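Local coordinates for protein PaxB (Photorhabdus luminescens, PDB 6EK4) that probably forms pores in target-cell membranes as the B component of a two-component alpha-helical toxin of the YaxAB type, at residues L75-Y80 and N114-V119; T83-D88 and A107-H111; K183-S187 and Q229-A234; I207-D211 and I223-K228. The contacts are given in a common frame with arbitrary orientation. Numbering follows the deposited sequence.

Overall arrangement
PaxB illustrates how an elongated, all-helical toxin component packs its two ends through contacts between segments separated in sequence. Interactions 1 and 2 come first in the chain and share helix 101-141; their centres are 12 Å apart, and they meet through Tyr80 with His111 and Leu84 with Leu115. Both lie at one end of the rod, the pair 83-88/107-111 falling between the segments of 75-80/114-119. Interactions 3 and 4 follow, sharing helix 217-237 at the opposite end, with centres 11 Å apart and touching where Ser187 meets Ala226; interaction 4 sits within the span of interaction 3. The pairs' centres lie 104 to 123 Å apart, so each end packs separately, bridged by long helices.

Interaction 1: L75-Y80 and N114-V119; sequences LPPQDY and NLKKDV
A proline-rich turn between two helices can be fixed by a few side chains reaching one neighbouring helix. Here 75-80 makes a type I beta turn from Leu75 to Gln78, closed by Gln78 N to Leu75 O (3.0 Å) with Pro76 and Pro77 at the corner, and Tyr80 already lies in helix 80-90. Segment 114-119 is regular helix. In register, CA of Leu75 is 7.2 Å from CA of Asp118, and CA of Tyr80 is 7.5 Å from CA of Leu115.

The polar part converges on Asp118 (chi1 m): Tyr80 OH donates to Asp118 OD2 at 2.7 Å, and Gln78 NE2 gives the same Asp118 OD2 a weak hydrogen bond of 2.8 Å. The beta turn forms an interhelical connection, in which the link from helix 42-73 to helix 80-90 docks on helix 101-141.

Apolar packing lies beside this. With chi1 p (51°) and chi2 74°, the Tyr80 ring sits under Leu115, whose CB makes a CH-pi contact 4.2 Å from the ring centroid, while Tyr80 CE1 is 3.7 Å from Leu115 CD1. Leu75 (chi1 -89°, chi2 58°) brings CD2 to 3.9 Å from Val119 CG2; Leu329 of helix 326-348 also touches Leu115 and Val119.

Interaction 2: T83-D88 and A107-H111; sequences TLTEID and ARSEH
Two helices joined by a short connection commonly pack as an antiparallel hairpin, and 83-88 with 107-111 is one: their axes, on helices 80-90 and 101-141, make 154° (signed crossing angle -154°) and approach to 10.4 Å. The backbones come nearest at Leu84 and Arg108, whose CA atoms are 6.4 Å apart.

Leu84 (chi1 m, chi2 t) starts sideways, but its end swings in, setting CD2 3.7 Å from Arg108 CB and 3.8 Å from His111 CB. Ile87, with the same m, t pair of wells, aims its CB across and places CG2 4.1 Å from Arg108 CB. Arg108 has an unusual chi1 of 110°, with chi2 and chi3 t, which places its guanidinium beside Asp88. Thr83 (chi1 p) has OG1 3.1 Å from NE2 of His111 (chi1 m), and this hydroxyl is hydrogen-bonded to Asp79 O. Asp88 OD1 and Arg108 NH1 form a salt bridge at 3.4 Å, with the oxygen well out of the guanidinium plane, so this pair attracts through charge alone, beside an aliphatic centre.

Interaction 3: K183-S187 and Q229-A234; sequences KIIES and QGVEIA
Close helix packing through glycine is the principle here: a GxxxA pattern, Gly230 to Ala234, lets helix 217-237 press against helix 149-193. The segments cross at 127° (signed -127°), their axes only 7.9 Å apart, and CA of Ile184 lies 4.2 Å from CA of Gly230. An ideal CB on Gly230 would stand 1.9 Å from Ser187 OG, a clash, so the spacing depends on having no side chain there.

Lys183 has the largest buried area. From chi1 m and chi2 -100° its chain extends, chi3 and chi4 both t, across the helix gap; its CB rests 3.4 Å from Ile233 CD1, and its NZ donates a hydrogen bond to Gln229 OE1 at 3.1 Å. Ile184 (chi1 m, chi2 t) turns its end inward: CD1 reaches Ile233 CG2 at 4.1 Å and Ala234 CB at 4.2 Å, and Leu250 of helix 247-321 touches both Ile184 and Ala234. Ser187, whose hydroxyl is hydrogen-bonded to Ala226 O, has its OG 3.1 Å from Gly230 CA.

Interaction 4: I207-D211 and I223-K228; sequences ISDLD and IKQAIK
When a loop precedes a helix, it can fold back and pack along the helix that follows. Segment 207-211 takes helical phi/psi without the regular helical bonds, whereas 223-228 is true helix; the backbones are closest at Ile207 and Lys224, CA to CA 6.1 Å.

Ile223 (chi1 p, chi2 t) sends CD1 to 4.1 Å from Leu210 CD2, and its side chain also touches Val190 of helix 149-193. Lys224 leaves its helix sideways (chi1 and chi2 t, chi3 p, chi4 t) and its end closes on 207-211: its CG is 3.3 Å from Ile207 CG1, its CA 3.9 Å from Leu210 CD1. Its NZ forms a salt bridge with Asp211, giving weak hydrogen bonds to Asp211 OD1 at 3.2 Å and to Asp211 OD2 at 3.3 Å. One turn later, Ile227 (chi1 and chi2 m) points toward the segment with CG1 3.9 Å from CD1 of Leu210 (chi1 m, chi2 t), so that Leu210 lies over Ile223, Lys224 and Ile227. Lys228 has NZ 3.7 Å from CD1 of Ile207 (chi1 t).

This is loop-on-helix packing, centred on Leu210 and edged by the salt bridge, joining the linker after helix 196-199 to helix 217-237.

Interaction 1: L75-Y80 and N114-V119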
loop_
_atom_site.group_PDB
_atom_site.type_symbol
_atom_site.label_atom_id
_atom_site.label_comp_id
_atom_site.label_asym_id
_atom_site.label_seq_id
_atom_site.Cartn_x
_atom_site.Cartn_y
_atom_site.Cartn_z
ATOM N N LEU A 75 -42.789 -6.937 10.701
ATOM C CA LEU A 75 -43.766 -5.969 11.222
ATOM C C LEU A 75 -44.953 -5.683 10.280
ATOM O O LEU A 75 -46.103 -5.818 10.700
ATOM C CB LEU A 75 -43.074 -4.662 11.646
ATOM C CG LEU A 75 -42.586 -4.617 13.097
ATOM C CD1 LEU A 75 -41.612 -5.749 13.390
ATOM C CD2 LEU A 75 -41.951 -3.269 13.403
ATOM N N PRO A 76 -44.687 -5.290 9.015
ATOM C CA PRO A 76 -45.778 -4.953 8.080
ATOM C C PRO A 76 -46.936 -5.964 7.963
ATOM O O PRO A 76 -48.094 -5.544 7.941
ATOM C CB PRO A 76 -45.059 -4.801 6.735
ATOM C CG PRO A 76 -43.673 -4.404 7.091
ATOM C CD PRO A 76 -43.362 -5.048 8.412
ATOM N N PRO A 77 -46.642 -7.280 7.892
ATOM C CA PRO A 77 -47.752 -8.237 7.754
ATOM C C PRO A 77 -48.623 -8.446 9.004
ATOM O O PRO A 77 -49.569 -9.237 8.953
ATOM C CB PRO A 77 -47.043 -9.545 7.376
ATOM C CG PRO A 77 -45.668 -9.402 7.919
ATOM C CD PRO A 77 -45.333 -7.950 7.764
ATOM N N GLN A 78 -48.320 -7.756 10.104
ATOM C CA GLN A 78 -49.125 -7.856 11.325
ATOM C C GLN A 78 -50.512 -7.242 11.118
ATOM O O GLN A 78 -50.685 -6.329 10.307
ATOM C CB GLN A 78 -48.420 -7.173 12.504
ATOM C CG GLN A 78 -47.085 -7.794 12.908
ATOM C CD GLN A 78 -47.232 -9.027 13.782
ATOM O OE1 GLN A 78 -48.154 -9.825 13.610
ATOM N NE2 GLN A 78 -46.310 -9.193 14.724
ATOM N N ASP A 79 -51.493 -7.752 11.860
ATOM C CA ASP A 79 -52.891 -7.335 11.703
ATOM C C ASP A 79 -53.167 -5.913 12.194
ATOM O O ASP A 79 -54.022 -5.221 11.635
ATOM C CB ASP A 79 -53.830 -8.310 12.429
ATOM C CG ASP A 79 -53.990 -9.636 11.696
ATOM O OD1 ASP A 79 -53.240 -9.895 10.730
ATOM O OD2 ASP A 79 -54.876 -10.423 12.092
ATOM N N TYR A 80 -52.453 -5.479 13.231
ATOM C CA TYR A 80 -52.748 -4.191 13.873
ATOM C C TYR A 80 -52.509 -2.958 12.992
ATOM O O TYR A 80 -53.127 -1.921 13.221
ATOM C CB TYR A 80 -52.015 -4.042 15.221
ATOM C CG TYR A 80 -50.524 -4.322 15.198
ATOM C CD1 TYR A 80 -49.631 -3.417 14.631
ATOM C CD2 TYR A 80 -50.007 -5.481 15.772
ATOM C CE1 TYR A 80 -48.269 -3.666 14.620
ATOM C CE2 TYR A 80 -48.646 -5.739 15.764
ATOM C CZ TYR A 80 -47.781 -4.829 15.188
ATOM O OH TYR A 80 -46.428 -5.081 15.178
ATOM N N ASN A 114 -48.928 -4.606 21.579
ATOM C CA ASN A 114 -48.217 -5.532 20.693
ATOM C C ASN A 114 -47.307 -4.799 19.710
ATOM O O ASN A 114 -46.238 -5.300 19.357
ATOM C CB ASN A 114 -49.210 -6.398 19.911
ATOM C CG ASN A 114 -50.038 -7.299 20.809
ATOM O OD1 ASN A 114 -49.567 -7.769 21.845
ATOM N ND2 ASN A 114 -51.280 -7.547 20.410
ATOM N N LEU A 115 -47.741 -3.621 19.265
ATOM C CA LEU A 115 -46.951 -2.796 18.352
ATOM C C LEU A 115 -45.684 -2.291 19.039
ATOM O O LEU A 115 -44.595 -2.372 18.470
ATOM C CB LEU A 115 -47.787 -1.621 17.828
ATOM C CG LEU A 115 -47.186 -0.782 16.689
ATOM C CD1 LEU A 115 -48.288 -0.176 15.828
ATOM C CD2 LEU A 115 -46.253 0.309 17.204
ATOM N N LYS A 116 -45.830 -1.775 20.259
ATOM C CA LYS A 116 -44.683 -1.337 21.062
ATOM C C LYS A 116 -43.708 -2.489 21.307
ATOM O O LYS A 116 -42.495 -2.312 21.208
ATOM C CB LYS A 116 -45.139 -0.769 22.412
ATOM C CG LYS A 116 -45.793 0.603 22.349
ATOM C CD LYS A 116 -46.327 1.005 23.718
ATOM C CE LYS A 116 -47.095 2.318 23.679
ATOM N NZ LYS A 116 -46.203 3.509 23.651
ATOM N N LYS A 117 -44.250 -3.663 21.622
ATOM C CA LYS A 117 -43.438 -4.845 21.926
ATOM C C LYS A 117 -42.626 -5.320 20.716
ATOM O O LYS A 117 -41.478 -5.742 20.867
ATOM C CB LYS A 117 -44.326 -5.982 22.438
ATOM C CG LYS A 117 -43.569 -7.118 23.109
ATOM C CD LYS A 117 -44.466 -8.322 23.357
ATOM C CE LYS A 117 -44.661 -9.149 22.094
ATOM N NZ LYS A 117 -45.594 -10.290 22.311
ATOM N N ASP A 118 -43.225 -5.256 19.529
ATOM C CA ASP A 118 -42.528 -5.613 18.289
ATOM C C ASP A 118 -41.466 -4.576 17.926
ATOM O O ASP A 118 -40.341 -4.936 17.576
ATOM C CB ASP A 118 -43.519 -5.763 17.126
ATOM C CG ASP A 118 -44.350 -7.035 17.213
ATOM O OD1 ASP A 118 -44.149 -7.836 18.152
ATOM O OD2 ASP A 118 -45.209 -7.236 16.330
ATOM N N VAL A 119 -41.826 -3.296 18.011
ATOM C CA VAL A 119 -40.906 -2.203 17.678
ATOM C C VAL A 119 -39.757 -2.113 18.693
ATOM O O VAL A 119 -38.640 -1.748 18.329
ATOM C CB VAL A 119 -41.644 -0.848 17.561
ATOM C CG1 VAL A 119 -40.662 0.302 17.373
ATOM C CG2 VAL A 119 -42.629 -0.879 16.399
#

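Interaction 2: T83-D88 and A107-H111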
loop_
_atom_site.group_PDB
_atom_site.type_symbol
_atom_site.label_atom_id
_atom_site.label_comp_id
_atom_site.label_asym_id
_atom_site.label_seq_id
_atom_site.Cartn_x
_atom_site.Cartn_y
_atom_site.Cartn_z
ATOM N N THR A 83 -55.978 -2.727 10.993
ATOM C CA THR A 83 -57.150 -2.644 11.871
ATOM C C THR A 83 -57.155 -1.420 12.796
ATOM O O THR A 83 -58.219 -1.011 13.259
ATOM C CB THR A 83 -57.319 -3.922 12.716
ATOM O OG1 THR A 83 -56.085 -4.234 13.372
ATOM C CG2 THR A 83 -57.730 -5.095 11.837
ATOM N N LEU A 84 -55.985 -0.840 13.067
ATOM C CA LEU A 84 -55.914 0.395 13.860
ATOM C C LEU A 84 -56.455 1.591 13.077
ATOM O O LEU A 84 -57.118 2.457 13.650
ATOM C CB LEU A 84 -54.485 0.681 14.338
ATOM C CG LEU A 84 -54.000 -0.098 15.566
ATOM C CD1 LEU A 84 -52.505 0.109 15.768
ATOM C CD2 LEU A 84 -54.768 0.304 16.816
ATOM N N THR A 85 -56.165 1.643 11.776
ATOM C CA THR A 85 -56.764 2.647 10.891
ATOM C C THR A 85 -58.279 2.451 10.798
ATOM O O THR A 85 -59.033 3.424 10.789
ATOM C CB THR A 85 -56.159 2.617 9.465
ATOM O OG1 THR A 85 -55.607 1.322 9.195
ATOM C CG2 THR A 85 -55.063 3.667 9.303
ATOM N N GLU A 86 -58.714 1.194 10.735
ATOM C CA GLU A 86 -60.141 0.865 10.699
ATOM C C GLU A 86 -60.838 1.178 12.028
ATOM O O GLU A 86 -62.015 1.544 12.038
ATOM C CB GLU A 86 -60.347 -0.605 10.324
ATOM C CG GLU A 86 -59.952 -0.930 8.890
ATOM C CD GLU A 86 -60.125 -2.396 8.533
ATOM O OE1 GLU A 86 -60.223 -3.239 9.451
ATOM O OE2 GLU A 86 -60.157 -2.710 7.324
ATOM N N ILE A 87 -60.118 1.028 13.139
ATOM C CA ILE A 87 -60.641 1.403 14.456
ATOM C C ILE A 87 -60.787 2.921 14.554
ATOM O O ILE A 87 -61.867 3.421 14.859
ATOM C CB ILE A 87 -59.751 0.873 15.608
ATOM C CG1 ILE A 87 -60.034 -0.614 15.851
ATOM C CG2 ILE A 87 -59.995 1.650 16.901
ATOM C CD1 ILE A 87 -58.971 -1.324 16.663
ATOM N N ASP A 88 -59.701 3.639 14.281
ATOM C CA ASP A 88 -59.670 5.099 14.425
ATOM C C ASP A 88 -60.633 5.827 13.485
ATOM O O ASP A 88 -61.151 6.888 13.834
ATOM C CB ASP A 88 -58.247 5.635 14.214
ATOM C CG ASP A 88 -57.281 5.197 15.308
ATOM O OD1 ASP A 88 -57.736 4.736 16.376
ATOM O OD2 ASP A 88 -56.056 5.321 15.096
ATOM N N ALA A 107 -59.552 -2.450 22.574
ATOM C CA ALA A 107 -59.014 -3.251 21.475
ATOM C C ALA A 107 -57.777 -2.599 20.862
ATOM O O ALA A 107 -56.817 -3.291 20.521
ATOM C CB ALA A 107 -60.077 -3.467 20.407
ATOM N N ARG A 108 -57.800 -1.274 20.723
ATOM C CA ARG A 108 -56.663 -0.543 20.153
ATOM C C ARG A 108 -55.510 -0.466 21.161
ATOM O O ARG A 108 -54.343 -0.404 20.770
ATOM C CB ARG A 108 -57.080 0.856 19.654
ATOM C CG ARG A 108 -56.568 2.045 20.459
ATOM C CD ARG A 108 -57.065 3.361 19.876
ATOM N NE ARG A 108 -56.134 4.465 20.128
ATOM C CZ ARG A 108 -55.121 4.820 19.333
ATOM N NH1 ARG A 108 -54.866 4.166 18.201
ATOM N NH2 ARG A 108 -54.345 5.843 19.678
ATOM N N SER A 109 -55.843 -0.471 22.453
ATOM C CA SER A 109 -54.834 -0.544 23.513
ATOM C C SER A 109 -54.109 -1.889 23.500
ATOM O O SER A 109 -52.931 -1.965 23.847
ATOM C CB SER A 109 -55.471 -0.311 24.885
ATOM O OG SER A 109 -55.890 1.034 25.026
ATOM N N GLU A 110 -54.819 -2.942 23.103
ATOM C CA GLU A 110 -54.225 -4.270 22.948
ATOM C C GLU A 110 -53.278 -4.288 21.748
ATOM O O GLU A 110 -52.163 -4.804 21.835
ATOM C CB GLU A 110 -55.320 -5.326 22.758
ATOM C CG GLU A 110 -54.858 -6.758 22.986
ATOM C CD GLU A 110 -54.909 -7.176 24.446
ATOM O OE1 GLU A 110 -53.876 -7.644 24.968
ATOM O OE2 GLU A 110 -55.983 -7.038 25.073
ATOM N N HIS A 111 -53.738 -3.724 20.633
ATOM C CA HIS A 111 -52.942 -3.626 19.408
ATOM C C HIS A 111 -51.676 -2.794 19.612
ATOM O O HIS A 111 -50.600 -3.174 19.152
ATOM C CB HIS A 111 -53.778 -3.007 18.282
ATOM C CG HIS A 111 -54.737 -3.961 17.637
ATOM N ND1 HIS A 111 -55.284 -5.040 18.297
ATOM C CD2 HIS A 111 -55.265 -3.977 16.390
ATOM C CE1 HIS A 111 -56.094 -5.690 17.480
ATOM N NE2 HIS A 111 -56.101 -5.064 16.317
#

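Interaction 3: K183-S187 and Q229-A234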
loop_
_atom_site.group_PDB
_atom_site.type_symbol
_atom_site.label_atom_id
_atom_site.label_comp_id
_atom_site.label_asym_id
_atom_site.label_seq_id
_atom_site.Cartn_x
_atom_site.Cartn_y
_atom_site.Cartn_z
ATOM N N LYS A 183 44.716 2.334 -22.499
ATOM C CA LYS A 183 45.822 3.120 -23.055
ATOM C C LYS A 183 47.126 2.327 -22.971
ATOM O O LYS A 183 47.929 2.333 -23.905
ATOM C CB LYS A 183 45.975 4.449 -22.307
ATOM C CG LYS A 183 44.742 5.347 -22.333
ATOM C CD LYS A 183 44.814 6.461 -23.363
ATOM C CE LYS A 183 43.656 7.428 -23.168
ATOM N NZ LYS A 183 43.594 8.489 -24.212
ATOM N N ILE A 184 47.327 1.647 -21.843
ATOM C CA ILE A 184 48.494 0.787 -21.639
ATOM C C ILE A 184 48.440 -0.442 -22.553
ATOM O O ILE A 184 49.470 -0.888 -23.057
ATOM C CB ILE A 184 48.619 0.353 -20.159
ATOM C CG1 ILE A 184 48.942 1.571 -19.285
ATOM C CG2 ILE A 184 49.693 -0.718 -19.987
ATOM C CD1 ILE A 184 48.928 1.294 -17.798
ATOM N N ILE A 185 47.244 -0.982 -22.763
ATOM C CA ILE A 185 47.063 -2.124 -23.664
ATOM C C ILE A 185 47.439 -1.751 -25.102
ATOM O O ILE A 185 48.071 -2.543 -25.801
ATOM C CB ILE A 185 45.622 -2.685 -23.595
ATOM C CG1 ILE A 185 45.391 -3.362 -22.239
ATOM C CG2 ILE A 185 45.367 -3.686 -24.719
ATOM C CD1 ILE A 185 43.935 -3.581 -21.889
ATOM N N GLU A 186 47.056 -0.549 -25.531
ATOM C CA GLU A 186 47.408 -0.057 -26.866
ATOM C C GLU A 186 48.917 0.146 -27.014
ATOM O O GLU A 186 49.468 -0.083 -28.090
ATOM C CB GLU A 186 46.672 1.251 -27.180
ATOM C CG GLU A 186 45.166 1.102 -27.362
ATOM C CD GLU A 186 44.768 0.662 -28.762
ATOM O OE1 GLU A 186 43.719 1.132 -29.254
ATOM O OE2 GLU A 186 45.492 -0.152 -29.372
ATOM N N SER A 187 49.574 0.575 -25.937
ATOM C CA SER A 187 51.033 0.719 -25.923
ATOM C C SER A 187 51.724 -0.624 -26.110
ATOM O O SER A 187 52.669 -0.737 -26.887
ATOM C CB SER A 187 51.508 1.354 -24.614
ATOM O OG SER A 187 51.189 2.729 -24.580
ATOM N N GLN A 229 51.214 7.921 -24.449
ATOM C CA GLN A 229 50.041 7.898 -23.572
ATOM C C GLN A 229 50.126 6.799 -22.511
ATOM O O GLN A 229 49.886 7.054 -21.330
ATOM C CB GLN A 229 48.752 7.742 -24.389
ATOM C CG GLN A 229 48.332 9.003 -25.131
ATOM C CD GLN A 229 47.112 8.795 -26.012
ATOM O OE1 GLN A 229 46.280 7.925 -25.751
ATOM N NE2 GLN A 229 46.998 9.600 -27.062
ATOM N N GLY A 230 50.469 5.585 -22.933
ATOM C CA GLY A 230 50.558 4.446 -22.018
ATOM C C GLY A 230 51.727 4.520 -21.053
ATOM O O GLY A 230 51.622 4.070 -19.911
ATOM N N VAL A 231 52.845 5.079 -21.510
ATOM C CA VAL A 231 54.016 5.272 -20.654
ATOM C C VAL A 231 53.725 6.298 -19.557
ATOM O O VAL A 231 54.052 6.071 -18.394
ATOM C CB VAL A 231 55.253 5.707 -21.476
ATOM C CG1 VAL A 231 56.370 6.221 -20.573
ATOM C CG2 VAL A 231 55.752 4.546 -22.328
ATOM N N GLU A 232 53.108 7.415 -19.934
ATOM C CA GLU A 232 52.800 8.493 -18.988
ATOM C C GLU A 232 51.877 8.015 -17.865
ATOM O O GLU A 232 52.050 8.400 -16.707
ATOM C CB GLU A 232 52.157 9.681 -19.715
ATOM C CG GLU A 232 52.099 10.966 -18.896
ATOM C CD GLU A 232 51.100 11.975 -19.441
ATOM O OE1 GLU A 232 49.974 11.571 -19.806
ATOM O OE2 GLU A 232 51.433 13.178 -19.488
ATOM N N ILE A 233 50.902 7.179 -18.217
ATOM C CA ILE A 233 49.960 6.624 -17.246
ATOM C C ILE A 233 50.651 5.610 -16.336
ATOM O O ILE A 233 50.505 5.670 -15.116
ATOM C CB ILE A 233 48.751 5.959 -17.946
ATOM C CG1 ILE A 233 47.915 7.020 -18.674
ATOM C CG2 ILE A 233 47.883 5.210 -16.941
ATOM C CD1 ILE A 233 47.015 6.460 -19.754
ATOM N N ALA A 234 51.398 4.688 -16.937
ATOM C CA ALA A 234 52.103 3.648 -16.186
ATOM C C ALA A 234 53.104 4.238 -15.197
ATOM O O ALA A 234 53.202 3.782 -14.059
ATOM C CB ALA A 234 52.808 2.693 -17.139
#

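Interaction 4: I207-D211 and I223-K228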
loop_
_atom_site.group_PDB
_atom_site.type_symbol
_atom_site.label_atom_id
_atom_site.label_comp_id
_atom_site.label_asym_id
_atom_site.label_seq_id
_atom_site.Cartn_x
_atom_site.Cartn_y
_atom_site.Cartn_z
ATOM N N ILE A 207 60.000 9.063 -27.236
ATOM C CA ILE A 207 59.199 9.583 -28.339
ATOM C C ILE A 207 60.085 10.040 -29.509
ATOM O O ILE A 207 59.679 9.953 -30.667
ATOM C CB ILE A 207 58.261 10.722 -27.855
ATOM C CG1 ILE A 207 57.060 10.866 -28.790
ATOM C CG2 ILE A 207 59.016 12.040 -27.699
ATOM C CD1 ILE A 207 56.005 11.829 -28.288
ATOM N N SER A 208 61.295 10.507 -29.197
ATOM C CA SER A 208 62.257 10.945 -30.214
ATOM C C SER A 208 62.842 9.777 -31.004
ATOM O O SER A 208 63.105 9.903 -32.200
ATOM C CB SER A 208 63.404 11.726 -29.565
ATOM O OG SER A 208 62.918 12.826 -28.817
ATOM N N ASP A 209 63.050 8.649 -30.328
ATOM C CA ASP A 209 63.648 7.464 -30.950
ATOM C C ASP A 209 62.743 6.841 -32.017
ATOM O O ASP A 209 63.234 6.271 -32.992
ATOM C CB ASP A 209 63.984 6.413 -29.883
ATOM C CG ASP A 209 64.974 6.920 -28.843
ATOM O OD1 ASP A 209 65.051 6.311 -27.756
ATOM O OD2 ASP A 209 65.674 7.921 -29.104
ATOM N N LEU A 210 61.430 6.955 -31.828
ATOM C CA LEU A 210 60.451 6.366 -32.748
ATOM C C LEU A 210 60.412 7.051 -34.117
ATOM O O LEU A 210 60.020 6.432 -35.107
ATOM C CB LEU A 210 59.053 6.388 -32.118
ATOM C CG LEU A 210 58.871 5.523 -30.865
ATOM C CD1 LEU A 210 57.609 5.914 -30.111
ATOM C CD2 LEU A 210 58.840 4.045 -31.222
ATOM N N ASP A 211 60.809 8.322 -34.170
ATOM C CA ASP A 211 60.846 9.072 -35.432
ATOM C C ASP A 211 61.866 8.504 -36.418
ATOM O O ASP A 211 61.638 8.514 -37.628
ATOM C CB ASP A 211 61.169 10.549 -35.178
ATOM C CG ASP A 211 60.028 11.289 -34.516
ATOM O OD1 ASP A 211 59.637 12.361 -35.023
ATOM O OD2 ASP A 211 59.515 10.795 -33.491
ATOM N N ILE A 223 51.895 4.967 -33.570
ATOM C CA ILE A 223 52.624 4.323 -32.470
ATOM C C ILE A 223 53.225 5.341 -31.500
ATOM O O ILE A 223 53.347 5.070 -30.307
ATOM C CB ILE A 223 53.738 3.370 -32.980
ATOM C CG1 ILE A 223 54.898 4.142 -33.629
ATOM C CG2 ILE A 223 53.160 2.352 -33.956
ATOM C CD1 ILE A 223 56.022 3.254 -34.114
ATOM N N LYS A 224 53.593 6.508 -32.020
ATOM C CA LYS A 224 54.211 7.557 -31.212
ATOM C C LYS A 224 53.234 8.099 -30.165
ATOM O O LYS A 224 53.638 8.454 -29.058
ATOM C CB LYS A 224 54.714 8.682 -32.121
ATOM C CG LYS A 224 55.751 9.599 -31.498
ATOM C CD LYS A 224 56.582 10.309 -32.559
ATOM C CE LYS A 224 55.723 11.090 -33.545
ATOM N NZ LYS A 224 56.535 11.994 -34.402
ATOM N N GLN A 225 51.950 8.143 -30.518
ATOM C CA GLN A 225 50.908 8.600 -29.597
ATOM C C GLN A 225 50.552 7.499 -28.597
ATOM O O GLN A 225 50.280 7.778 -27.428
ATOM C CB GLN A 225 49.652 9.033 -30.366
ATOM C CG GLN A 225 48.991 10.294 -29.831
ATOM C CD GLN A 225 49.728 11.556 -30.252
ATOM O OE1 GLN A 225 50.827 11.835 -29.772
ATOM N NE2 GLN A 225 49.123 12.326 -31.153
ATOM N N ALA A 226 50.550 6.251 -29.065
ATOM C CA ALA A 226 50.245 5.101 -28.214
ATOM C C ALA A 226 51.267 4.946 -27.090
ATOM O O ALA A 226 50.895 4.836 -25.923
ATOM C CB ALA A 226 50.178 3.829 -29.046
ATOM N N ILE A 227 52.549 4.951 -27.450
ATOM C CA ILE A 227 53.633 4.798 -26.476
ATOM C C ILE A 227 53.581 5.923 -25.441
ATOM O O ILE A 227 53.570 5.663 -24.238
ATOM C CB ILE A 227 55.025 4.792 -27.156
ATOM C CG1 ILE A 227 55.179 3.588 -28.100
ATOM C CG2 ILE A 227 56.144 4.787 -26.117
ATOM C CD1 ILE A 227 55.405 2.261 -27.407
ATOM N N LYS A 228 53.537 7.166 -25.916
ATOM C CA LYS A 228 53.544 8.341 -25.039
ATOM C C LYS A 228 52.409 8.312 -24.012
ATOM O O LYS A 228 52.620 8.640 -22.845
ATOM C CB LYS A 228 53.450 9.629 -25.865
ATOM C CG LYS A 228 53.804 10.896 -25.095
ATOM C CD LYS A 228 52.885 12.050 -25.473
ATOM C CE LYS A 228 53.363 13.376 -24.901
ATOM N NZ LYS A 228 54.433 13.993 -25.733
#